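Local atomic coordinates of arginyl-tRNA synthetase, putative (Plasmodium falciparum, PDB entry 5JLD), a protein that probably attaches L-arginine to its cognate tRNA, consuming ATP and releasing AMP and diphosphate, as a class I aminoacyl-tRNA synthetase of the cytoplasm. Residues S139-A144 against K257-L262; S160-F165 against T172-H177. One frame throughout, in Å; residues are numbered along the deposited sequence.

Contact 1: S139-A144 against K257-L262; sequences SSPNIA and KEFDKL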
loop_
_atom_site.group_PDB
_atom_site.type_symbol
_atom_site.label_atom_id
_atom_site.label_comp_id
_atom_site.label_asym_id
_atom_site.label_seq_id
_atom_site.Cartn_x
_atom_site.Cartn_y
_atom_site.Cartn_z
ATOM N N SER A 139 -1.229 7.084 9.547
ATOM C CA SER A 139 -2.148 8.172 9.886
ATOM C C SER A 139 -1.506 9.174 10.847
ATOM O O SER A 139 -1.171 10.283 10.452
ATOM C CB SER A 139 -3.459 7.639 10.468
ATOM O OG SER A 139 -4.443 8.639 10.430
ATOM N N SER A 140 -1.353 8.792 12.107
ATOM C CA SER A 140 -0.634 9.619 13.096
ATOM C C SER A 140 -1.209 11.029 13.389
ATOM O O SER A 140 -0.477 12.022 13.370
ATOM C CB SER A 140 0.824 9.772 12.649
ATOM O OG SER A 140 1.385 8.515 12.340
ATOM N N PRO A 141 -2.509 11.133 13.695
ATOM C CA PRO A 141 -2.927 12.489 14.052
ATOM C C PRO A 141 -2.409 12.889 15.436
ATOM O O PRO A 141 -1.902 12.035 16.185
ATOM C CB PRO A 141 -4.451 12.394 14.055
ATOM C CG PRO A 141 -4.717 10.988 14.466
ATOM C CD PRO A 141 -3.612 10.163 13.819
ATOM N N ASN A 142 -2.541 14.175 15.755
ATOM C CA ASN A 142 -2.207 14.709 17.075
ATOM C C ASN A 142 -3.455 15.185 17.794
ATOM O O ASN A 142 -4.243 15.935 17.216
ATOM C CB ASN A 142 -1.216 15.870 16.965
ATOM C CG ASN A 142 0.116 15.447 16.385
ATOM O OD1 ASN A 142 0.676 14.423 16.775
ATOM N ND2 ASN A 142 0.631 16.234 15.445
ATOM N N ILE A 143 -3.620 14.752 19.048
ATOM C CA ILE A 143 -4.708 15.210 19.904
ATOM C C ILE A 143 -4.729 16.734 19.967
ATOM O O ILE A 143 -3.677 17.376 20.000
ATOM C CB ILE A 143 -4.583 14.636 21.351
ATOM C CG1 ILE A 143 -4.478 13.106 21.327
ATOM C CG2 ILE A 143 -5.727 15.134 22.259
ATOM C CD1 ILE A 143 -5.726 12.356 20.788
ATOM N N ALA A 144 -5.934 17.300 19.956
ATOM C CA ALA A 144 -6.150 18.741 20.080
ATOM C C ALA A 144 -5.556 19.515 18.909
ATOM O O ALA A 144 -5.288 20.706 19.017
ATOM C CB ALA A 144 -5.582 19.258 21.408
ATOM N N LYS A 257 -12.825 10.902 19.233
ATOM C CA LYS A 257 -14.146 10.795 18.600
ATOM C C LYS A 257 -14.144 11.556 17.271
ATOM O O LYS A 257 -14.669 11.062 16.229
ATOM C CB LYS A 257 -15.255 11.315 19.509
ATOM N N GLU A 258 -13.527 12.741 17.295
ATOM C CA GLU A 258 -13.469 13.537 16.059
ATOM C C GLU A 258 -12.728 12.788 14.928
ATOM O O GLU A 258 -13.206 12.707 13.792
ATOM C CB GLU A 258 -12.807 14.889 16.323
ATOM C CG GLU A 258 -13.400 16.027 15.510
ATOM C CD GLU A 258 -14.823 16.359 15.938
ATOM O OE1 GLU A 258 -15.077 16.443 17.162
ATOM O OE2 GLU A 258 -15.691 16.530 15.057
ATOM N N PHE A 259 -11.571 12.228 15.254
ATOM C CA PHE A 259 -10.787 11.458 14.304
ATOM C C PHE A 259 -11.594 10.257 13.785
ATOM O O PHE A 259 -11.543 9.917 12.582
ATOM C CB PHE A 259 -9.470 10.983 14.943
ATOM C CG PHE A 259 -8.568 12.106 15.434
ATOM C CD1 PHE A 259 -8.718 13.407 14.962
ATOM C CD2 PHE A 259 -7.573 11.852 16.375
ATOM C CE1 PHE A 259 -7.894 14.437 15.417
ATOM C CE2 PHE A 259 -6.735 12.873 16.836
ATOM C CZ PHE A 259 -6.896 14.169 16.354
ATOM N N ASP A 260 -12.353 9.635 14.687
ATOM C CA ASP A 260 -13.082 8.413 14.351
ATOM C C ASP A 260 -14.199 8.682 13.352
ATOM O O ASP A 260 -14.469 7.835 12.496
ATOM C CB ASP A 260 -13.657 7.741 15.601
ATOM C CG ASP A 260 -12.586 7.048 16.444
ATOM O OD1 ASP A 260 -11.385 7.180 16.119
ATOM O OD2 ASP A 260 -12.944 6.391 17.448
ATOM N N LYS A 261 -14.851 9.840 13.455
ATOM C CA LYS A 261 -15.812 10.184 12.398
ATOM C C LYS A 261 -15.178 10.070 10.986
ATOM O O LYS A 261 -15.724 9.410 10.071
ATOM C CB LYS A 261 -16.366 11.592 12.616
ATOM C CG LYS A 261 -17.229 11.738 13.867
ATOM C CD LYS A 261 -17.324 13.195 14.305
ATOM C CE LYS A 261 -18.566 13.476 15.158
ATOM N NZ LYS A 261 -19.044 12.283 15.922
ATOM N N LEU A 262 -14.013 10.691 10.825
ATOM C CA LEU A 262 -13.288 10.628 9.570
ATOM C C LEU A 262 -12.934 9.179 9.198
ATOM O O LEU A 262 -13.204 8.719 8.070
ATOM C CB LEU A 262 -12.014 11.463 9.634
ATOM C CG LEU A 262 -11.142 11.371 8.376
ATOM C CD1 LEU A 262 -11.861 11.998 7.173
ATOM C CD2 LEU A 262 -9.783 12.002 8.591
#

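Contact 2: S160-F165 against T172-H177; sequences SICRVF and THRVNH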
loop_
_atom_site.group_PDB
_atom_site.type_symbol
_atom_site.label_atom_id
_atom_site.label_comp_id
_atom_site.label_asym_id
_atom_site.label_seq_id
_atom_site.Cartn_x
_atom_site.Cartn_y
_atom_site.Cartn_z
ATOM N N SER A 160 -4.275 0.926 2.394
ATOM C CA SER A 160 -4.056 0.060 1.217
ATOM C C SER A 160 -3.003 -1.022 1.478
ATOM O O SER A 160 -3.229 -2.210 1.199
ATOM C CB SER A 160 -3.655 0.888 -0.020
ATOM O OG SER A 160 -3.837 0.090 -1.177
ATOM N N ILE A 161 -1.870 -0.622 2.048
ATOM C CA ILE A 161 -0.829 -1.599 2.394
ATOM C C ILE A 161 -1.343 -2.716 3.328
ATOM O O ILE A 161 -1.079 -3.934 3.112
ATOM C CB ILE A 161 0.376 -0.870 3.028
ATOM C CG1 ILE A 161 1.046 -0.008 1.942
ATOM C CG2 ILE A 161 1.368 -1.873 3.675
ATOM C CD1 ILE A 161 2.077 1.013 2.436
ATOM N N CYS A 162 -2.110 -2.312 4.347
ATOM C CA CYS A 162 -2.685 -3.301 5.255
ATOM C C CYS A 162 -3.592 -4.271 4.506
ATOM O O CYS A 162 -3.545 -5.471 4.736
ATOM C CB CYS A 162 -3.477 -2.629 6.377
ATOM S SG CYS A 162 -2.396 -1.706 7.525
ATOM N N ARG A 163 -4.447 -3.726 3.650
ATOM C CA ARG A 163 -5.386 -4.541 2.917
ATOM C C ARG A 163 -4.602 -5.525 2.027
ATOM O O ARG A 163 -5.032 -6.659 1.831
ATOM C CB ARG A 163 -6.325 -3.672 2.074
ATOM C CG ARG A 163 -7.320 -2.825 2.841
ATOM C CD ARG A 163 -8.475 -2.361 1.924
ATOM N NE ARG A 163 -9.340 -1.371 2.563
ATOM C CZ ARG A 163 -10.623 -1.164 2.258
ATOM N NH1 ARG A 163 -11.209 -1.873 1.305
ATOM N NH2 ARG A 163 -11.324 -0.228 2.906
ATOM N N VAL A 164 -3.445 -5.092 1.525
ATOM C CA VAL A 164 -2.606 -5.972 0.716
ATOM C C VAL A 164 -2.144 -7.147 1.560
ATOM O O VAL A 164 -2.320 -8.294 1.162
ATOM C CB VAL A 164 -1.385 -5.240 0.118
ATOM C CG1 VAL A 164 -0.341 -6.233 -0.357
ATOM C CG2 VAL A 164 -1.814 -4.335 -1.037
ATOM N N PHE A 165 -1.597 -6.873 2.744
ATOM C CA PHE A 165 -1.150 -7.990 3.591
ATOM C C PHE A 165 -2.287 -8.903 4.074
ATOM O O PHE A 165 -2.110 -10.131 4.175
ATOM C CB PHE A 165 -0.353 -7.462 4.781
ATOM C CG PHE A 165 1.040 -7.051 4.413
ATOM C CD1 PHE A 165 2.006 -8.003 4.143
ATOM C CD2 PHE A 165 1.368 -5.719 4.292
ATOM C CE1 PHE A 165 3.273 -7.634 3.798
ATOM C CE2 PHE A 165 2.641 -5.340 3.943
ATOM C CZ PHE A 165 3.598 -6.295 3.706
ATOM N N THR A 172 -1.635 -8.909 10.441
ATOM C CA THR A 172 -1.273 -7.517 10.167
ATOM C C THR A 172 -1.736 -6.579 11.271
ATOM O O THR A 172 -2.929 -6.560 11.596
ATOM C CB THR A 172 -1.874 -7.078 8.821
ATOM O OG1 THR A 172 -1.526 -8.055 7.837
ATOM C CG2 THR A 172 -1.326 -5.731 8.393
ATOM N N HIS A 173 -0.805 -5.830 11.871
ATOM C CA HIS A 173 -1.165 -4.896 12.946
ATOM C C HIS A 173 -1.379 -3.507 12.357
ATOM O O HIS A 173 -0.436 -2.888 11.859
ATOM C CB HIS A 173 -0.080 -4.812 14.037
ATOM C CG HIS A 173 0.216 -6.103 14.732
ATOM N ND1 HIS A 173 -0.445 -6.513 15.871
ATOM C CD2 HIS A 173 1.131 -7.071 14.464
ATOM C CE1 HIS A 173 0.034 -7.679 16.266
ATOM N NE2 HIS A 173 0.993 -8.037 15.430
ATOM N N ARG A 174 -2.614 -3.024 12.417
ATOM C CA ARG A 174 -2.943 -1.656 12.025
ATOM C C ARG A 174 -2.760 -0.698 13.219
ATOM O O ARG A 174 -3.573 -0.685 14.157
ATOM C CB ARG A 174 -4.375 -1.595 11.509
ATOM C CG ARG A 174 -4.621 -2.533 10.347
ATOM C CD ARG A 174 -6.103 -2.773 10.164
ATOM N NE ARG A 174 -6.370 -3.174 8.784
ATOM C CZ ARG A 174 -6.762 -2.326 7.843
ATOM N NH1 ARG A 174 -6.910 -1.045 8.153
ATOM N NH2 ARG A 174 -6.974 -2.749 6.592
ATOM N N VAL A 175 -1.709 0.117 13.176
ATOM C CA VAL A 175 -1.349 0.908 14.346
ATOM C C VAL A 175 -1.312 2.411 14.083
ATOM O O VAL A 175 -0.615 2.897 13.211
ATOM C CB VAL A 175 0.005 0.463 14.909
ATOM C CG1 VAL A 175 0.432 1.384 16.059
ATOM C CG2 VAL A 175 -0.092 -0.974 15.407
ATOM N N ASN A 176 -2.075 3.141 14.880
ATOM C CA ASN A 176 -2.125 4.585 14.806
ATOM C C ASN A 176 -1.366 5.213 15.980
ATOM O O ASN A 176 -1.893 5.242 17.081
ATOM C CB ASN A 176 -3.591 5.040 14.795
ATOM C CG ASN A 176 -3.752 6.489 14.388
ATOM O OD1 ASN A 176 -2.769 7.208 14.190
ATOM N ND2 ASN A 176 -4.998 6.920 14.240
ATOM N N HIS A 177 -0.140 5.681 15.723
ATOM C CA HIS A 177 0.753 6.308 16.708
ATOM C C HIS A 177 0.335 7.759 16.942
ATOM O O HIS A 177 0.987 8.689 16.469
ATOM C CB HIS A 177 2.214 6.225 16.224
ATOM C CG HIS A 177 3.246 6.653 17.233
ATOM N ND1 HIS A 177 3.864 5.765 18.082
ATOM C CD2 HIS A 177 3.825 7.861 17.460
ATOM C CE1 HIS A 177 4.747 6.415 18.828
ATOM N NE2 HIS A 177 4.748 7.682 18.460
#

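Contact 1: S139-A144 against K257-L262
The irregular chain 139-144 runs past one side of helix 242-265, with Pro141 and Phe259 the closest pair of backbones, their CA atoms 7.9 Å apart. Phe259 reaches across from the helix and is the one residue of 257-262 that meets the loop segment. Pro141 lies over one face of its ring: CB stands 3.8 Å from the ring centroid in a CH-pi contact, only 19° from the ring normal and displaced toward the rim. The neighbouring CG of the same pyrrolidine follows the ring on toward its root, coming within 3.5 Å of Phe259 CD2. At the far end of the ring the partner is backbone, for Asn142 O meets the edge near the ring plane, 3.3 Å from Phe259 CZ.

The loop segment, SSPNIA, lies on the connection that leads from strand 133-137 of the Rossmann-type catalytic core into the HIGH motif, here HVGH. Ile143 starts out pointing away from the helix, but CG1 lies beside the backbone N (chi1 -54°), and from there CD1 turns back to approach Phe259 CE2 obliquely at 4.1 Å. Met147, further along the loop, also packs on Phe259. Pro141 and Ile143 share backbone hydrogen bonds with Gly179 that tie the loop to the chain following strand 171-176, while Ala144 N is bonded to Ser255 OG of the helix.

Contact 2: S160-F165 against T172-H177
Cys162 and Arg174 make the central pairing between helix segment 160-165 and strand 172-176. Cys162 CB sits over one face of the Arg174 guanidinium, 3.5 Å from NH2, and Cys162 SG rests 3.7 Å from Arg174 CG, in the aliphatic part of the chain. Arg163 CG comes to the edge of the same guanidinium, in its plane, 3.8 Å from NH2. Nearer the end of the helix, Thr172 points toward the helix and sets OG1 3.3 Å from Phe165 CB; with OG1 beside the backbone N (chi1 -51°), the methyl CG2 is directed toward Cys162, 4.2 Å from its CA.

The polar ends are held by a second shell. Thr172 OG1 is hydrogen-bonded to Ile170 O, and Arg174 forms salt bridges through NE to Glu166 and through NH1 to Asp159, with Lys269 O a further partner of NH1. Asp159 also pairs with Arg163 NE, so one carboxylate joins two guanidinium groups whose planes are 57° apart; its charge may ease the approach of Arg163 NE to Arg174 NH2, 4.9 Å. The Cys162 side chain also touches Val136 of strand 133-137, the neighbouring strand of the sheet.

The axes of helix segment 160-165 and strand 172-176 pass 8.9 Å apart and run nearly antiparallel, at 163°, as expected where a helix packs back across its parallel sheet. Strand 133-137, helix 149-167 and strand 171-176 form a beta-alpha-beta unit of the Rossmann-type catalytic domain common to class I aminoacyl-tRNA synthetases.

Contacts 1 and 2 have centres about 17 Å apart, yet they touch through Asn176 on strand 171-176. Its OD1 accepts a probable hydrogen bond from Ser140 N at 3.0 Å and lies 3.1 Å from Pro141 CD, while its ND2 is bonded to Tyr263 OH, one residue beyond the helix segment of contact 1. Tyr263 OH in turn bonds Ser139 OG, which also reaches Thr155 on helix 149-167. That helix starts within the HVGH signature and runs on to carry the helical half of contact 2. Along the chain the HIGH motif thus lies between segments 139-144 of contact 1 and 160-165 of contact 2; in class I synthetases it takes part in ATP binding.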